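Local coordinates for putative dehydratase (Mesorhizobium loti, PDB 2POZ), which is of unknown function but belongs to the mandelate racemase/muconate lactonizing enzyme family and may be a lyase, perhaps a dehydratase, at residues S312-N324 / F358-L370. Residues are numbered along the deposited sequence; the frame is centred on the assembly and turned at random.
Sequences SLIETATLQLEAN and FEMPNGPGLGAVL
Gln320 of helix 312-324 reaches over Leu366 in the loop that follows strand 357-359. From CB, chi1 (-72°) sets CG anti to the carbonyl carbon and beside the backbone N, where it lies 4.0 Å from Leu366 CD2. A bend at chi2 (-61°) then swings the amide across the loop's carbonyls: CD sits 3.6 Å from Gly365 O, while NE2 gives Leu366 O a weak hydrogen bond, 3.2 Å long and well off straight at 129°. NE2 is held more closely by a water at 2.8 Å that donates to Gly363 O and, weakly, to Pro361 O. At the other end of the amide, OE1 accepts from the backbone N of Tyr113, which fixes the flip. The helix belongs to the barrel domain of the enolase superfamily, and the loop, after passing it, heads on to Leu370, which packs on Ala34 of the N-terminal domain's sheet. The loop reverses through a type II' turn, Pro364 to Gly367, with Gly365 and Gly367 both at positive phi. One helical turn back, Thr316 splits its two branches: OG1 bonds Ser312 O, leaving CG2, anti to the backbone N, to press on Leu366 O and the methyl of Ala368. Leu313 CD1 meets that same Ala368 CB at 3.9 Å. Toward the strand, Leu319 forks, CD1 resting on Pro361 CD and CD2 touching both Phe358 CB and the selenomethionine methyl CE of Met360, whose doubly bent chain lays SE 3.6 Å from Ala323 CB.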
loop_
_atom_site.group_PDB
_atom_site.type_symbol
_atom_site.label_atom_id
_atom_site.label_comp_id
_atom_site.label_asym_id
_atom_site.label_seq_id
_atom_site.Cartn_x
_atom_site.Cartn_y
_atom_site.Cartn_z
ATOM N N SER A 312 45.016 7.986 7.807
ATOM C CA SER A 312 44.957 7.451 9.167
ATOM C C SER A 312 43.999 8.267 10.043
ATOM O O SER A 312 43.453 7.755 11.024
ATOM C CB SER A 312 46.346 7.480 9.809
ATOM O OG SER A 312 47.263 6.663 9.110
ATOM N N LEU A 313 43.814 9.541 9.708
ATOM C CA LEU A 313 42.925 10.391 10.496
ATOM C C LEU A 313 41.481 9.889 10.484
ATOM O O LEU A 313 40.920 9.586 11.535
ATOM C CB LEU A 313 42.971 11.846 10.000
ATOM C CG LEU A 313 42.020 12.831 10.711
ATOM C CD1 LEU A 313 42.254 12.788 12.218
ATOM C CD2 LEU A 313 42.236 14.244 10.181
ATOM N N ILE A 314 40.868 9.783 9.309
ATOM C CA ILE A 314 39.482 9.320 9.268
ATOM C C ILE A 314 39.319 7.903 9.817
ATOM O O ILE A 314 38.271 7.567 10.357
ATOM C CB ILE A 314 38.874 9.405 7.847
ATOM C CG1 ILE A 314 37.357 9.199 7.939
ATOM C CG2 ILE A 314 39.488 8.360 6.935
ATOM C CD1 ILE A 314 36.582 9.829 6.791
ATOM N N GLU A 315 40.353 7.080 9.700
ATOM C CA GLU A 315 40.277 5.720 10.232
ATOM C C GLU A 315 40.221 5.781 11.759
ATOM O O GLU A 315 39.432 5.083 12.397
ATOM C CB GLU A 315 41.498 4.891 9.812
ATOM C CG GLU A 315 41.594 4.609 8.326
ATOM C CD GLU A 315 42.823 3.789 7.968
ATOM O OE1 GLU A 315 43.037 2.736 8.614
ATOM O OE2 GLU A 315 43.569 4.194 7.044
ATOM N N THR A 316 41.063 6.625 12.345
ATOM C CA THR A 316 41.100 6.765 13.794
ATOM C C THR A 316 39.802 7.382 14.307
ATOM O O THR A 316 39.270 6.963 15.335
ATOM C CB THR A 316 42.297 7.628 14.227
ATOM O OG1 THR A 316 43.503 6.999 13.788
ATOM C CG2 THR A 316 42.335 7.786 15.742
ATOM N N ALA A 317 39.293 8.374 13.585
ATOM C CA ALA A 317 38.043 9.024 13.967
ATOM C C ALA A 317 36.902 8.007 13.946
ATOM O O ALA A 317 36.016 8.024 14.801
ATOM C CB ALA A 317 37.741 10.166 13.012
ATOM N N THR A 318 36.926 7.118 12.960
ATOM C CA THR A 318 35.897 6.096 12.831
ATOM C C THR A 318 35.911 5.168 14.045
ATOM O O THR A 318 34.862 4.677 14.463
ATOM C CB THR A 318 36.091 5.281 11.536
ATOM O OG1 THR A 318 35.882 6.141 10.406
ATOM C CG2 THR A 318 35.104 4.114 11.471
ATOM N N LEU A 319 37.093 4.935 14.617
ATOM C CA LEU A 319 37.195 4.074 15.799
ATOM C C LEU A 319 36.445 4.699 16.975
ATOM O O LEU A 319 35.931 3.991 17.839
ATOM C CB LEU A 319 38.660 3.836 16.190
ATOM C CG LEU A 319 39.532 3.074 15.190
ATOM C CD1 LEU A 319 40.920 2.869 15.788
ATOM C CD2 LEU A 319 38.891 1.737 14.846
ATOM N N GLN A 320 36.381 6.026 17.007
ATOM C CA GLN A 320 35.657 6.713 18.079
ATOM C C GLN A 320 34.203 6.246 18.075
ATOM O O GLN A 320 33.606 6.021 19.125
ATOM C CB GLN A 320 35.695 8.229 17.876
ATOM C CG GLN A 320 37.053 8.877 18.137
ATOM C CD GLN A 320 37.530 8.676 19.565
ATOM O OE1 GLN A 320 36.760 8.831 20.510
ATOM N NE2 GLN A 320 38.809 8.349 19.727
ATOM N N LEU A 321 33.643 6.095 16.880
ATOM C CA LEU A 321 32.261 5.666 16.729
ATOM C C LEU A 321 32.092 4.180 17.041
ATOM O O LEU A 321 31.211 3.792 17.809
ATOM C CB LEU A 321 31.790 5.947 15.297
ATOM C CG LEU A 321 30.377 5.523 14.884
ATOM C CD1 LEU A 321 29.394 6.639 15.176
ATOM C CD2 LEU A 321 30.363 5.195 13.394
ATOM N N GLU A 322 32.949 3.353 16.449
ATOM C CA GLU A 322 32.867 1.912 16.630
ATOM C C GLU A 322 33.117 1.465 18.063
ATOM O O GLU A 322 32.783 0.341 18.444
ATOM C CB GLU A 322 33.838 1.220 15.671
ATOM C CG GLU A 322 33.646 1.678 14.233
ATOM C CD GLU A 322 34.595 1.006 13.259
ATOM O OE1 GLU A 322 35.785 0.831 13.606
ATOM O OE2 GLU A 322 34.149 0.670 12.141
ATOM N N ALA A 323 33.707 2.340 18.862
ATOM C CA ALA A 323 33.961 2.000 20.258
ATOM C C ALA A 323 32.672 2.194 21.056
ATOM O O ALA A 323 32.474 1.561 22.096
ATOM C CB ALA A 323 35.050 2.905 20.829
ATOM N N ASN A 324 31.783 3.031 20.525
ATOM C CA ASN A 324 30.549 3.399 21.216
ATOM C C ASN A 324 29.198 2.818 20.779
ATOM O O ASN A 324 28.338 2.569 21.627
ATOM C CB ASN A 324 30.488 4.936 21.237
ATOM C CG ASN A 324 29.216 5.480 21.860
ATOM O OD1 ASN A 324 28.227 5.717 21.172
ATOM N ND2 ASN A 324 29.241 5.687 23.168
ATOM N N PHE A 358 41.843 -3.768 15.461
ATOM C CA PHE A 358 42.280 -2.424 15.823
ATOM C C PHE A 358 41.931 -2.167 17.280
ATOM O O PHE A 358 40.787 -2.395 17.693
ATOM C CB PHE A 358 41.562 -1.363 14.985
ATOM C CG PHE A 358 42.217 -1.072 13.674
ATOM C CD1 PHE A 358 43.494 -0.512 13.625
ATOM C CD2 PHE A 358 41.552 -1.337 12.484
ATOM C CE1 PHE A 358 44.097 -0.214 12.396
ATOM C CE2 PHE A 358 42.143 -1.044 11.255
ATOM C CZ PHE A 358 43.417 -0.481 11.209
ATOM N N GLU A 359 42.900 -1.694 18.056
ATOM C CA GLU A 359 42.650 -1.367 19.457
ATOM C C GLU A 359 42.057 0.040 19.492
ATOM O O GLU A 359 42.433 0.890 18.690
ATOM C CB GLU A 359 43.957 -1.390 20.260
ATOM C CG GLU A 359 44.437 -2.780 20.667
ATOM C CD GLU A 359 43.543 -3.420 21.716
ATOM O OE1 GLU A 359 43.334 -2.802 22.780
ATOM O OE2 GLU A 359 43.052 -4.546 21.483
HETATM N N MSE A 360 41.130 0.293 20.411
HETATM C CA MSE A 360 40.524 1.622 20.507
HETATM C C MSE A 360 41.573 2.609 21.018
HETATM O O MSE A 360 42.286 2.322 21.975
HETATM C CB MSE A 360 39.333 1.606 21.475
HETATM C CG MSE A 360 38.269 0.564 21.151
HETATM SE SE MSE A 360 37.548 0.748 19.364
HETATM C CE MSE A 360 38.800 -0.367 18.414
ATOM N N PRO A 361 41.689 3.783 20.381
ATOM C CA PRO A 361 42.684 4.745 20.855
ATOM C C PRO A 361 42.236 5.320 22.197
ATOM O O PRO A 361 41.039 5.367 22.479
ATOM C CB PRO A 361 42.705 5.783 19.741
ATOM C CG PRO A 361 41.288 5.807 19.304
ATOM C CD PRO A 361 40.924 4.334 19.250
ATOM N N ASN A 362 43.194 5.756 23.013
ATOM C CA ASN A 362 42.895 6.309 24.334
ATOM C C ASN A 362 43.158 7.811 24.502
ATOM O O ASN A 362 42.803 8.389 25.529
ATOM C CB ASN A 362 43.685 5.543 25.400
ATOM C CG ASN A 362 43.134 4.143 25.652
ATOM O OD1 ASN A 362 43.831 3.285 26.197
ATOM N ND2 ASN A 362 41.880 3.913 25.274
ATOM N N GLY A 363 43.771 8.441 23.509
ATOM C CA GLY A 363 44.047 9.864 23.617
ATOM C C GLY A 363 42.787 10.715 23.629
ATOM O O GLY A 363 41.726 10.248 23.205
ATOM N N PRO A 364 42.863 11.966 24.119
ATOM C CA PRO A 364 41.686 12.838 24.154
ATOM C C PRO A 364 41.201 13.252 22.763
ATOM O O PRO A 364 41.972 13.263 21.795
ATOM C CB PRO A 364 42.152 14.024 25.007
ATOM C CG PRO A 364 43.635 14.054 24.793
ATOM C CD PRO A 364 44.005 12.587 24.813
ATOM N N GLY A 365 39.918 13.586 22.662
ATOM C CA GLY A 365 39.369 13.976 21.375
ATOM C C GLY A 365 39.342 12.782 20.438
ATOM O O GLY A 365 38.925 11.691 20.832
ATOM N N LEU A 366 39.794 12.969 19.202
ATOM C CA LEU A 366 39.794 11.868 18.241
ATOM C C LEU A 366 40.944 10.907 18.529
ATOM O O LEU A 366 41.015 9.815 17.962
ATOM C CB LEU A 366 39.903 12.411 16.816
ATOM C CG LEU A 366 38.729 13.278 16.353
ATOM C CD1 LEU A 366 38.989 13.811 14.956
ATOM C CD2 LEU A 366 37.451 12.462 16.385
ATOM N N GLY A 367 41.841 11.320 19.416
ATOM C CA GLY A 367 42.976 10.483 19.761
ATOM C C GLY A 367 43.994 10.431 18.640
ATOM O O GLY A 367 44.781 9.491 18.555
ATOM N N ALA A 368 43.983 11.455 17.794
ATOM C CA ALA A 368 44.884 11.537 16.658
ATOM C C ALA A 368 45.676 12.839 16.650
ATOM O O ALA A 368 45.102 13.923 16.743
ATOM C CB ALA A 368 44.087 11.414 15.373
ATOM N N VAL A 369 46.995 12.726 16.540
ATOM C CA VAL A 369 47.867 13.897 16.507
ATOM C C VAL A 369 48.464 14.017 15.103
ATOM O O VAL A 369 49.162 13.115 14.636
ATOM C CB VAL A 369 49.020 13.769 17.535
ATOM C CG1 VAL A 369 49.821 15.065 17.585
ATOM C CG2 VAL A 369 48.461 13.435 18.911
ATOM N N LEU A 370 48.178 15.129 14.437
ATOM C CA LEU A 370 48.674 15.360 13.088
ATOM C C LEU A 370 50.177 15.631 13.060
ATOM O O LEU A 370 50.750 16.136 14.026
ATOM C CB LEU A 370 47.955 16.555 12.459
ATOM C CG LEU A 370 46.458 16.471 12.164
ATOM C CD1 LEU A 370 45.956 17.849 11.774
ATOM C CD2 LEU A 370 46.192 15.475 11.044
HETATM O O HOH W 1 40.717 8.404 21.708
#